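Local coordinates for Lmo2349 protein (Listeria monocytogenes, PDB 4GVO) that probably serves as the extracellular solute-binding component of an ABC transporter for L-cystine, holding an amino acid in its pocket, at residues D71-K79 / A196-E206. Sequence-based numbering, arbitrary orientation. Where two conformers were deposited one is given.
With HIS (histidine), chain E.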
# COMPACT_ATOMS: atom_id res chain seq x y z
N ASP A 71 12.05 -6.84 -11.14
CA ASP A 71 11.17 -7.78 -11.77
C ASP A 71 9.76 -7.83 -11.21
O ASP A 71 8.80 -8.17 -11.92
CB ASP A 71 11.78 -9.19 -11.72
CG ASP A 71 13.19 -9.24 -12.30
OD1 ASP A 71 13.40 -8.74 -13.44
OD2 ASP A 71 14.13 -9.77 -11.63
N ILE A 72 9.62 -7.49 -9.94
CA ILE A 72 8.36 -7.51 -9.22
C ILE A 72 8.36 -6.36 -8.27
O ILE A 72 9.44 -6.02 -7.75
CB ILE A 72 8.21 -8.78 -8.34
CG1 ILE A 72 8.24 -10.03 -9.20
CG2 ILE A 72 6.94 -8.73 -7.49
CD1 ILE A 72 8.04 -11.34 -8.43
N VAL A 73 7.19 -5.79 -8.03
CA VAL A 73 7.03 -4.78 -6.95
C VAL A 73 6.08 -5.36 -5.91
O VAL A 73 5.01 -5.89 -6.28
CB VAL A 73 6.52 -3.44 -7.50
CG1 VAL A 73 6.08 -2.50 -6.39
CG2 VAL A 73 7.62 -2.79 -8.35
N ALA A 74 6.48 -5.24 -4.65
CA ALA A 74 5.67 -5.63 -3.46
C ALA A 74 5.60 -4.46 -2.51
O ALA A 74 6.59 -4.16 -1.86
CB ALA A 74 6.32 -6.82 -2.77
N HIS A 75 4.48 -3.74 -2.50
CA HIS A 75 4.30 -2.62 -1.62
C HIS A 75 2.83 -2.32 -1.45
O HIS A 75 2.39 -1.21 -1.71
CB HIS A 75 5.05 -1.38 -2.16
CG HIS A 75 5.28 -0.29 -1.13
ND1 HIS A 75 4.27 0.42 -0.53
CD2 HIS A 75 6.47 0.20 -0.59
CE1 HIS A 75 4.82 1.30 0.36
NE2 HIS A 75 6.15 1.19 0.30
N GLN A 76 2.05 -3.33 -1.07
CA GLN A 76 0.60 -3.15 -0.91
C GLN A 76 -0.03 -2.51 -2.15
O GLN A 76 -0.86 -1.59 -2.05
CB GLN A 76 0.31 -2.36 0.35
CG GLN A 76 0.58 -3.15 1.63
CD GLN A 76 -0.43 -4.26 1.84
OE1 GLN A 76 -1.63 -4.01 1.85
NE2 GLN A 76 0.06 -5.49 1.97
N MET A 77 0.36 -2.98 -3.34
CA MET A 77 -0.06 -2.30 -4.56
C MET A 77 -1.50 -2.67 -4.95
O MET A 77 -1.81 -3.83 -5.24
CB MET A 77 0.87 -2.62 -5.75
CG MET A 77 2.32 -2.20 -5.48
SD MET A 77 2.56 -0.46 -5.14
CE MET A 77 2.51 0.21 -6.80
N GLU A 78 -2.34 -1.63 -4.99
CA GLU A 78 -3.72 -1.74 -5.40
C GLU A 78 -3.85 -1.90 -6.89
O GLU A 78 -3.22 -1.19 -7.67
CB GLU A 78 -4.45 -0.47 -4.96
CG GLU A 78 -4.63 -0.35 -3.45
CD GLU A 78 -4.97 1.10 -3.05
OE1 GLU A 78 -6.06 1.58 -3.43
OE2 GLU A 78 -4.14 1.77 -2.40
N LYS A 79 -4.74 -2.80 -7.32
CA LYS A 79 -5.04 -2.93 -8.72
C LYS A 79 -5.88 -1.76 -9.19
O LYS A 79 -6.85 -1.41 -8.56
CB LYS A 79 -5.72 -4.25 -9.03
CG LYS A 79 -5.94 -4.45 -10.52
CD LYS A 79 -6.90 -5.57 -10.83
CE LYS A 79 -6.30 -6.91 -10.54
NZ LYS A 79 -7.37 -7.92 -10.68
N ALA A 196 -10.00 -1.53 -3.97
CA ALA A 196 -9.07 -2.39 -4.70
C ALA A 196 -8.44 -3.43 -3.79
O ALA A 196 -8.18 -3.17 -2.59
CB ALA A 196 -7.99 -1.56 -5.36
N LYS A 197 -8.18 -4.61 -4.34
CA LYS A 197 -7.35 -5.57 -3.63
C LYS A 197 -5.87 -5.34 -3.99
O LYS A 197 -5.55 -4.62 -4.92
CB LYS A 197 -7.80 -6.99 -3.98
CG LYS A 197 -9.22 -7.33 -3.55
CD LYS A 197 -9.65 -8.76 -3.85
CE LYS A 197 -11.10 -8.97 -3.37
NZ LYS A 197 -11.50 -10.36 -3.55
N VAL A 198 -5.01 -6.00 -3.23
CA VAL A 198 -3.56 -5.85 -3.28
C VAL A 198 -2.95 -7.09 -3.95
O VAL A 198 -3.30 -8.24 -3.60
CB VAL A 198 -3.01 -5.68 -1.85
CG1 VAL A 198 -1.49 -5.97 -1.78
CG2 VAL A 198 -3.34 -4.28 -1.31
N TYR A 199 -2.05 -6.85 -4.89
CA TYR A 199 -1.39 -7.85 -5.65
C TYR A 199 0.08 -7.46 -5.86
O TYR A 199 0.45 -6.32 -5.68
CB TYR A 199 -2.03 -8.00 -7.03
CG TYR A 199 -3.52 -8.26 -7.07
CD1 TYR A 199 -4.43 -7.20 -6.98
CD2 TYR A 199 -4.01 -9.53 -7.24
CE1 TYR A 199 -5.78 -7.40 -7.04
CE2 TYR A 199 -5.36 -9.75 -7.27
CZ TYR A 199 -6.25 -8.67 -7.19
OH TYR A 199 -7.59 -8.89 -7.26
N PHE A 200 0.88 -8.42 -6.33
CA PHE A 200 2.19 -8.10 -6.88
C PHE A 200 2.07 -7.51 -8.29
O PHE A 200 1.12 -7.83 -9.01
CB PHE A 200 3.09 -9.33 -6.91
CG PHE A 200 3.29 -9.94 -5.56
CD1 PHE A 200 4.09 -9.31 -4.64
CD2 PHE A 200 2.66 -11.14 -5.18
CE1 PHE A 200 4.29 -9.82 -3.40
CE2 PHE A 200 2.82 -11.64 -3.89
CZ PHE A 200 3.67 -11.00 -3.00
N MET A 201 3.03 -6.67 -8.65
CA MET A 201 3.07 -6.11 -9.96
C MET A 201 4.32 -6.54 -10.66
O MET A 201 5.40 -6.56 -10.05
CB MET A 201 3.01 -4.57 -9.92
CG MET A 201 1.69 -4.08 -9.35
SD MET A 201 1.52 -2.28 -9.31
CE MET A 201 1.65 -1.88 -11.05
N LEU A 202 4.18 -6.88 -11.93
CA LEU A 202 5.28 -7.41 -12.76
C LEU A 202 5.26 -6.73 -14.12
O LEU A 202 4.31 -6.08 -14.49
CB LEU A 202 5.11 -8.93 -12.94
CG LEU A 202 4.99 -9.78 -11.68
CD1 LEU A 202 3.52 -9.99 -11.25
CD2 LEU A 202 5.69 -11.12 -11.88
N GLY A 203 6.31 -6.96 -14.90
CA GLY A 203 6.26 -6.59 -16.31
C GLY A 203 5.31 -7.47 -17.07
O GLY A 203 5.12 -8.63 -16.73
N LYS A 204 4.73 -6.93 -18.15
CA LYS A 204 3.73 -7.65 -18.94
C LYS A 204 4.29 -8.94 -19.56
O LYS A 204 3.53 -9.86 -19.80
CB LYS A 204 3.14 -6.75 -20.05
CG LYS A 204 2.09 -5.76 -19.51
CD LYS A 204 0.80 -6.40 -19.06
CE LYS A 204 -0.36 -5.40 -18.92
NZ LYS A 204 -1.51 -5.95 -18.09
N ASP A 205 5.61 -8.99 -19.81
CA ASP A 205 6.26 -10.18 -20.36
C ASP A 205 6.44 -11.33 -19.38
O ASP A 205 6.75 -12.45 -19.79
CB ASP A 205 7.67 -9.77 -20.86
CG ASP A 205 8.50 -9.05 -19.75
OD1 ASP A 205 8.09 -7.93 -19.18
OD2 ASP A 205 9.58 -9.61 -19.43
N GLU A 206 6.26 -11.04 -18.08
CA GLU A 206 6.64 -11.97 -17.00
C GLU A 206 5.52 -12.92 -16.57
O GLU A 206 5.24 -13.13 -15.40
CB GLU A 206 7.23 -11.22 -15.78
CG GLU A 206 8.48 -10.44 -16.07
CD GLU A 206 9.08 -9.84 -14.83
OE1 GLU A 206 8.45 -8.91 -14.29
OE2 GLU A 206 10.12 -10.31 -14.36
N HIS E . -1.68 0.88 -1.61
CA HIS E . -0.86 1.95 -2.26
C HIS E . -0.98 1.96 -3.74
O HIS E . -1.52 1.00 -4.30
CB HIS E . 0.60 1.80 -1.86
CG HIS E . 0.92 2.49 -0.57
ND1 HIS E . 0.35 2.11 0.58
CD2 HIS E . 1.72 3.61 -0.27
CE1 HIS E . 0.77 2.93 1.57
NE2 HIS E . 1.63 3.82 1.04
OXT HIS E . -0.54 2.94 -4.39
O HOH W 1 12.08 -8.04 -15.66
O HOH W 2 2.20 -5.23 -3.81
O HOH W 3 -8.49 0.81 -2.87
O HOH W 4 -9.29 -7.42 -8.36
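Met77 and Met201 meet at about a right angle: Met201 SD sits 3.6 Å from Met77 CB, and the doubly bent Met77 chain brings its own CE back to the same sulfur. Both methionines also pack on Leu62 of helix 61-66. Phe200 offers its ring edge to the methyl of Ala74, CE1 to CB 3.7 Å. Val73 and Met201 form an antiparallel hydrogen-bonded pair, with Val73 N to Met201 O at 2.8 Å. These strands, 72-73 and 191-202, belong to the mixed sheet of a family 3 solute-binding protein, and residues 75-78 line its ligand pocket. Where the two strands part, a water accepts from His75 N and Met77 N and donates to Tyr199 O, bridging the gap. Backbone pairing then resumes, Tyr199 N giving a 3.0 Å bond to Met77 O. Lys79 crosses Tyr199 obliquely; in one of its two conformers the bend at chi3 (-71°) brings CE over one face of the ring in a CH-pi contact, and a water touches both Lys79 NZ and Tyr199 OH. Next to this pairing, Glu78 N points almost straight at the bound histidine, 2.8 Å from its O; S-oxy cysteine, also found in this pocket, takes the same bond. The Glu78 carboxylate reaches the histidine ligand's amino group with OE2, while OE1 bonds to Asn128 and, through a water, to Ala196 N.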